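Local coordinates for ubiquitin domain-containing protein DSK2,putative (Plasmodium falciparum, PDB 6JL3) that probably acts as a shuttle factor that brings ubiquitinated proteins to the proteasome, its ubiquitin-like domain being the part recognised by proteasomal receptors, at residues Ile47-Lys52 with Asn69-Val74; Met3-Ser8 with Ile21-Thr26. One frame throughout, in Å; residues are numbered along the deposited sequence.

Both contacts include antiparallel pairing in the one mixed sheet of this ubiquitin-like (beta-grasp) domain, their centres about 14 Å apart. In contact 2 it is a single pair, Ile5 with Ile21, at the end of the first hairpin, where strands 5-11 and 15-21 part; contact 1 joins strand 45-49 to strand 70-75. The two meet along the parallel central pair, where Ser8 of contact 2 gives its N to Asn69 O (2.9 Å) and receives Met71 N of contact 1 on its O (2.8 Å). Met71 and Ile21 both pack on Leu30 of helix 27-35, so one helix covers parts of both. The outer face of contact 1 corresponds to the protein-binding patch of ubiquitin.

Contact 1. Residues Ile47-Lys52 with Asn69-Val74; sequences IIFKGK and NTMHLV
Ile48 O is held by two hydrogen bonds: His72 N reaches it at 3.0 Å, nearly straight and in the carbonyl plane, and a water donates to it from 2.8 Å. The same water lies 3.0 Å from His72 ND1, tying the imidazole to the backbone of the opposite strand. The return bond from Ile48 N to His72 O (2.8 Å) makes Ile48 and His72 a hydrogen-bonded antiparallel pair, next to the non-hydrogen-bonded pair Ile47 and Leu73. Ile48 and His72 start side by side on the outer face at their CB atoms, and the imidazole then leads away, while Ile48 CG1 turns to Val74 CG2. In ubiquitin the equivalent isoleucine, histidine and valine form the patch used for binding, so this surface probably meets proteasomal receptors.

Beyond the pair, Phe49 sets CG anti to its backbone N (chi1 179°), directing the ring toward strand 70-75. The extended Met71 side chain runs up to it and lays CE over one face, 4.0 Å from the ring centroid and 11° off the normal; SD stands obliquely, a Met-aromatic contact. Lys50 CG covers the opposite face, 3.7 Å above the plane, so the ring is sandwiched. At its edge Asn69 OD1 sits 3.4 Å from Phe49 CZ, the amide tilted 43° to the ring; this oxygen also accepts from Ala66 N. On the inner side Ile47 CG2 touches Met71 SD (3.6 Å), while Ile47 CG1 meets Leu73 CD1. A type I' turn, Phe49 to Lys52, then reverses the chain.

Ile47 and Met71 rest on Leu30, and Leu73 on Cys34, of helix 27-35, while strand 5-11 flanks strand 70-75 through backbone hydrogen bonds with Ser8 and Lys10.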
loop_
_atom_site.group_PDB
_atom_site.type_symbol
_atom_site.label_atom_id
_atom_site.label_comp_id
_atom_site.label_asym_id
_atom_site.label_seq_id
_atom_site.Cartn_x
_atom_site.Cartn_y
_atom_site.Cartn_z
ATOM N N ILE A 47 1.024 4.932 3.997
ATOM C CA ILE A 47 -0.087 4.138 3.487
ATOM C C ILE A 47 -1.217 4.183 4.505
ATOM O O ILE A 47 -1.030 3.820 5.681
ATOM C CB ILE A 47 0.340 2.700 3.161
ATOM C CG1 ILE A 47 1.415 2.702 2.070
ATOM C CG2 ILE A 47 -0.884 1.887 2.747
ATOM C CD1 ILE A 47 1.939 1.327 1.693
ATOM N N ILE A 48 -2.389 4.636 4.055
ATOM C CA ILE A 48 -3.555 4.854 4.904
ATOM C C ILE A 48 -4.598 3.805 4.546
ATOM O O ILE A 48 -4.994 3.685 3.384
ATOM C CB ILE A 48 -4.143 6.267 4.711
ATOM C CG1 ILE A 48 -3.041 7.338 4.724
ATOM C CG2 ILE A 48 -5.272 6.495 5.725
ATOM C CD1 ILE A 48 -2.210 7.404 5.956
ATOM N N PHE A 49 -5.060 3.068 5.551
ATOM C CA PHE A 49 -6.001 1.969 5.356
ATOM C C PHE A 49 -6.715 1.738 6.676
ATOM O O PHE A 49 -6.077 1.744 7.739
ATOM C CB PHE A 49 -5.234 0.717 4.922
ATOM C CG PHE A 49 -6.089 -0.504 4.699
ATOM C CD1 PHE A 49 -7.057 -0.544 3.702
ATOM C CD2 PHE A 49 -5.881 -1.647 5.455
ATOM C CE1 PHE A 49 -7.816 -1.689 3.497
ATOM C CE2 PHE A 49 -6.626 -2.789 5.251
ATOM C CZ PHE A 49 -7.595 -2.809 4.273
ATOM N N LYS A 50 -8.037 1.591 6.614
ATOM C CA LYS A 50 -8.845 1.353 7.816
ATOM C C LYS A 50 -8.576 2.398 8.898
ATOM O O LYS A 50 -8.519 2.096 10.097
ATOM C CB LYS A 50 -8.662 -0.075 8.341
ATOM C CG LYS A 50 -9.249 -1.118 7.406
ATOM C CD LYS A 50 -9.128 -2.512 7.992
ATOM C CE LYS A 50 -9.878 -3.543 7.165
ATOM N NZ LYS A 50 -9.726 -4.910 7.751
ATOM N N GLY A 51 -8.422 3.647 8.464
ATOM C CA GLY A 51 -8.276 4.756 9.379
ATOM C C GLY A 51 -6.939 4.828 10.068
ATOM O O GLY A 51 -6.807 5.533 11.074
ATOM N N LYS A 52 -5.938 4.125 9.560
ATOM C CA LYS A 52 -4.648 4.062 10.217
ATOM C C LYS A 52 -3.510 4.273 9.231
ATOM O O LYS A 52 -3.640 4.016 8.032
ATOM C CB LYS A 52 -4.431 2.702 10.871
ATOM C CG LYS A 52 -5.343 2.450 12.028
ATOM C CD LYS A 52 -5.131 1.067 12.601
ATOM C CE LYS A 52 -5.719 -0.005 11.696
ATOM N NZ LYS A 52 -7.207 -0.075 11.778
ATOM N N ASN A 69 -9.481 -4.369 -2.173
ATOM C CA ASN A 69 -9.440 -3.212 -1.292
ATOM C C ASN A 69 -8.694 -2.053 -1.951
ATOM O O ASN A 69 -7.794 -2.248 -2.775
ATOM C CB ASN A 69 -8.726 -3.545 0.031
ATOM C CG ASN A 69 -9.575 -4.341 1.038
ATOM O OD1 ASN A 69 -9.031 -4.844 2.025
ATOM N ND2 ASN A 69 -10.879 -4.449 0.808
ATOM N N THR A 70 -9.056 -0.843 -1.540
ATOM C CA THR A 70 -8.365 0.377 -1.926
ATOM C C THR A 70 -7.707 0.985 -0.694
ATOM O O THR A 70 -8.296 1.022 0.387
ATOM C CB THR A 70 -9.336 1.386 -2.560
ATOM O OG1 THR A 70 -9.906 0.813 -3.744
ATOM C CG2 THR A 70 -8.627 2.685 -2.919
ATOM N N MET A 71 -6.470 1.425 -0.859
ATOM C CA MET A 71 -5.734 2.167 0.148
ATOM C C MET A 71 -5.391 3.535 -0.421
ATOM O O MET A 71 -5.426 3.754 -1.635
ATOM C CB MET A 71 -4.439 1.441 0.513
ATOM C CG MET A 71 -4.649 0.008 0.963
ATOM S SD MET A 71 -3.149 -0.709 1.646
ATOM C CE MET A 71 -3.708 -2.349 2.086
ATOM N N HIS A 72 -5.056 4.464 0.463
ATOM C CA HIS A 72 -4.554 5.758 0.042
ATOM C C HIS A 72 -3.063 5.835 0.304
ATOM O O HIS A 72 -2.561 5.303 1.296
ATOM C CB HIS A 72 -5.263 6.904 0.752
ATOM C CG HIS A 72 -6.660 7.113 0.287
ATOM N ND1 HIS A 72 -7.697 6.286 0.658
ATOM C CD2 HIS A 72 -7.198 8.045 -0.535
ATOM C CE1 HIS A 72 -8.816 6.707 0.099
ATOM N NE2 HIS A 72 -8.541 7.774 -0.632
ATOM N N LEU A 73 -2.363 6.496 -0.595
ATOM C CA LEU A 73 -0.937 6.759 -0.461
ATOM C C LEU A 73 -0.736 8.266 -0.462
ATOM O O LEU A 73 -1.126 8.952 -1.418
ATOM C CB LEU A 73 -0.178 6.101 -1.610
ATOM C CG LEU A 73 1.331 6.273 -1.593
ATOM C CD1 LEU A 73 1.943 5.628 -0.372
ATOM C CD2 LEU A 73 1.901 5.681 -2.871
ATOM N N VAL A 74 -0.153 8.779 0.617
ATOM C CA VAL A 74 0.113 10.200 0.772
ATOM C C VAL A 74 1.582 10.385 1.140
ATOM O O VAL A 74 2.284 9.437 1.501
ATOM C CB VAL A 74 -0.819 10.874 1.807
ATOM C CG1 VAL A 74 -2.280 10.649 1.424
ATOM C CG2 VAL A 74 -0.543 10.383 3.215
HETATM O O HOH W 1 -7.610 4.547 3.067
#

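Contact 2. Residues Met3-Ser8 with Ile21-Thr26; sequences MVINVS and IEPDIT
Backbone hydrogen bonds come first: Ile5 N donates to Ile21 O and Ile21 N to Ile5 O, both 2.8 Å, close to straight and in the carbonyl plane, so the two isoleucines form a hydrogen-bonded antiparallel pair. A CA-H...O contact adds to the grip on Ile21 O, which lies 3.2 Å from Val4 CA. Val4 CB also leans on that carbonyl, and Val4 CG1 rests beside the peptide leading into Glu22.

This pair lies at the far end of the first beta hairpin of the ubiquitin fold, where strand 15-21 stops and its chain leaves the sheet. A type I turn, Glu22 to Ile25, carries it to Thr26, which is the N-cap of helix 27-35, its OG1 bonded to Asp29 N. Asp24 O is bound by Ser59 OG and Ile25 shares a backbone hydrogen bond with Leu60, so residues beyond the two segments hold the turn.

Among the apolar contacts, Ile5, Ile21 and Val7 share one face of the sheet, where Leu30 and Ile33 of helix 27-35 also pack on Ile21. Ile5 and Ile21 both hold CG1 in the crowded position between backbone N and carbonyl carbon (chi1 64° and 61°), and the two CG1 atoms meet obliquely at 4.1 Å. Ile21 CD1 reaches Val7 CG2 at 3.7 Å, the two side chains crossing obliquely. In the other direction Ile5 CD1 lies 4.1 Å from Pro23 CB.

A carbonyl oxygen against CH groups makes the last kind: Met3 O abuts Pro23 CD (3.6 Å) and, less closely, Glu22 CG; the Glu22 side chain bends at chi2, and OE1 lies near Val4 CG1.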
loop_
_atom_site.group_PDB
_atom_site.type_symbol
_atom_site.label_atom_id
_atom_site.label_comp_id
_atom_site.label_asym_id
_atom_site.label_seq_id
_atom_site.Cartn_x
_atom_site.Cartn_y
_atom_site.Cartn_z
ATOM N N MET A 3 -0.342 -17.310 -4.420
ATOM C CA MET A 3 -1.584 -16.654 -4.815
ATOM C C MET A 3 -1.549 -15.178 -4.461
ATOM O O MET A 3 -1.038 -14.778 -3.409
ATOM C CB MET A 3 -2.785 -17.315 -4.143
ATOM C CG MET A 3 -3.104 -18.698 -4.679
ATOM S SD MET A 3 -4.486 -18.727 -5.835
ATOM C CE MET A 3 -5.858 -18.398 -4.732
ATOM N N VAL A 4 -2.111 -14.364 -5.345
ATOM C CA VAL A 4 -2.072 -12.921 -5.178
ATOM C C VAL A 4 -3.490 -12.371 -5.088
ATOM O O VAL A 4 -4.464 -12.985 -5.534
ATOM C CB VAL A 4 -1.268 -12.217 -6.293
ATOM C CG1 VAL A 4 0.219 -12.524 -6.154
ATOM C CG2 VAL A 4 -1.778 -12.631 -7.673
ATOM N N ILE A 5 -3.586 -11.195 -4.466
ATOM C CA ILE A 5 -4.802 -10.406 -4.380
ATOM C C ILE A 5 -4.509 -9.049 -5.015
ATOM O O ILE A 5 -3.364 -8.600 -5.074
ATOM C CB ILE A 5 -5.285 -10.237 -2.918
ATOM C CG1 ILE A 5 -4.271 -9.438 -2.091
ATOM C CG2 ILE A 5 -5.564 -11.600 -2.280
ATOM C CD1 ILE A 5 -4.840 -8.901 -0.773
ATOM N N ASN A 6 -5.562 -8.383 -5.472
ATOM C CA ASN A 6 -5.419 -7.041 -6.014
ATOM C C ASN A 6 -5.670 -6.004 -4.928
ATOM O O ASN A 6 -6.618 -6.116 -4.147
ATOM C CB ASN A 6 -6.409 -6.808 -7.158
ATOM C CG ASN A 6 -6.049 -7.582 -8.403
ATOM O OD1 ASN A 6 -4.901 -7.568 -8.850
ATOM N ND2 ASN A 6 -7.030 -8.272 -8.968
ATOM N N VAL A 7 -4.803 -4.998 -4.880
ATOM C CA VAL A 7 -4.985 -3.833 -4.029
ATOM C C VAL A 7 -4.819 -2.594 -4.897
ATOM O O VAL A 7 -3.852 -2.485 -5.663
ATOM C CB VAL A 7 -3.991 -3.811 -2.853
ATOM C CG1 VAL A 7 -4.155 -2.542 -2.027
ATOM C CG2 VAL A 7 -4.176 -5.057 -1.993
ATOM N N SER A 8 -5.773 -1.678 -4.798
ATOM C CA SER A 8 -5.747 -0.433 -5.541
ATOM C C SER A 8 -5.284 0.695 -4.633
ATOM O O SER A 8 -5.536 0.687 -3.427
ATOM C CB SER A 8 -7.135 -0.110 -6.086
ATOM O OG SER A 8 -7.533 -1.074 -7.038
ATOM N N ILE A 21 -0.546 -8.570 -5.255
ATOM C CA ILE A 21 0.441 -8.790 -4.213
ATOM C C ILE A 21 0.088 -10.046 -3.423
ATOM O O ILE A 21 -1.074 -10.458 -3.350
ATOM C CB ILE A 21 0.526 -7.571 -3.269
ATOM C CG1 ILE A 21 -0.822 -7.316 -2.583
ATOM C CG2 ILE A 21 0.957 -6.336 -4.038
ATOM C CD1 ILE A 21 -0.753 -6.285 -1.474
ATOM N N GLU A 22 1.102 -10.647 -2.820
ATOM C CA GLU A 22 0.852 -11.693 -1.836
ATOM C C GLU A 22 0.300 -11.048 -0.572
ATOM O O GLU A 22 0.855 -10.052 -0.105
ATOM C CB GLU A 22 2.136 -12.426 -1.511
ATOM C CG GLU A 22 2.518 -13.418 -2.564
ATOM C CD GLU A 22 3.579 -12.891 -3.501
ATOM O OE1 GLU A 22 3.893 -13.603 -4.474
ATOM O OE2 GLU A 22 4.101 -11.776 -3.272
ATOM N N PRO A 23 -0.780 -11.585 0.011
ATOM C CA PRO A 23 -1.426 -10.883 1.135
ATOM C C PRO A 23 -0.593 -10.808 2.401
ATOM O O PRO A 23 -0.943 -10.020 3.289
ATOM C CB PRO A 23 -2.725 -11.673 1.360
ATOM C CG PRO A 23 -2.515 -12.981 0.692
ATOM C CD PRO A 23 -1.574 -12.734 -0.457
ATOM N N ASP A 24 0.492 -11.575 2.517
ATOM C CA ASP A 24 1.287 -11.593 3.740
ATOM C C ASP A 24 2.601 -10.821 3.631
ATOM O O ASP A 24 3.428 -10.908 4.543
ATOM C CB ASP A 24 1.534 -13.027 4.214
ATOM C CG ASP A 24 2.153 -13.911 3.148
ATOM O OD1 ASP A 24 2.251 -13.489 1.975
ATOM O OD2 ASP A 24 2.537 -15.048 3.498
ATOM N N ILE A 25 2.814 -10.060 2.555
ATOM C CA ILE A 25 3.988 -9.192 2.517
ATOM C C ILE A 25 3.868 -8.145 3.630
ATOM O O ILE A 25 2.792 -7.911 4.189
ATOM C CB ILE A 25 4.187 -8.531 1.142
ATOM C CG1 ILE A 25 3.040 -7.568 0.831
ATOM C CG2 ILE A 25 4.351 -9.596 0.052
ATOM C CD1 ILE A 25 3.283 -6.733 -0.422
ATOM N N THR A 26 4.987 -7.504 3.947
ATOM C CA THR A 26 4.942 -6.463 4.964
ATOM C C THR A 26 4.536 -5.126 4.345
ATOM O O THR A 26 4.572 -4.929 3.122
ATOM C CB THR A 26 6.302 -6.284 5.631
ATOM O OG1 THR A 26 7.237 -5.829 4.639
ATOM C CG2 THR A 26 6.762 -7.580 6.271
#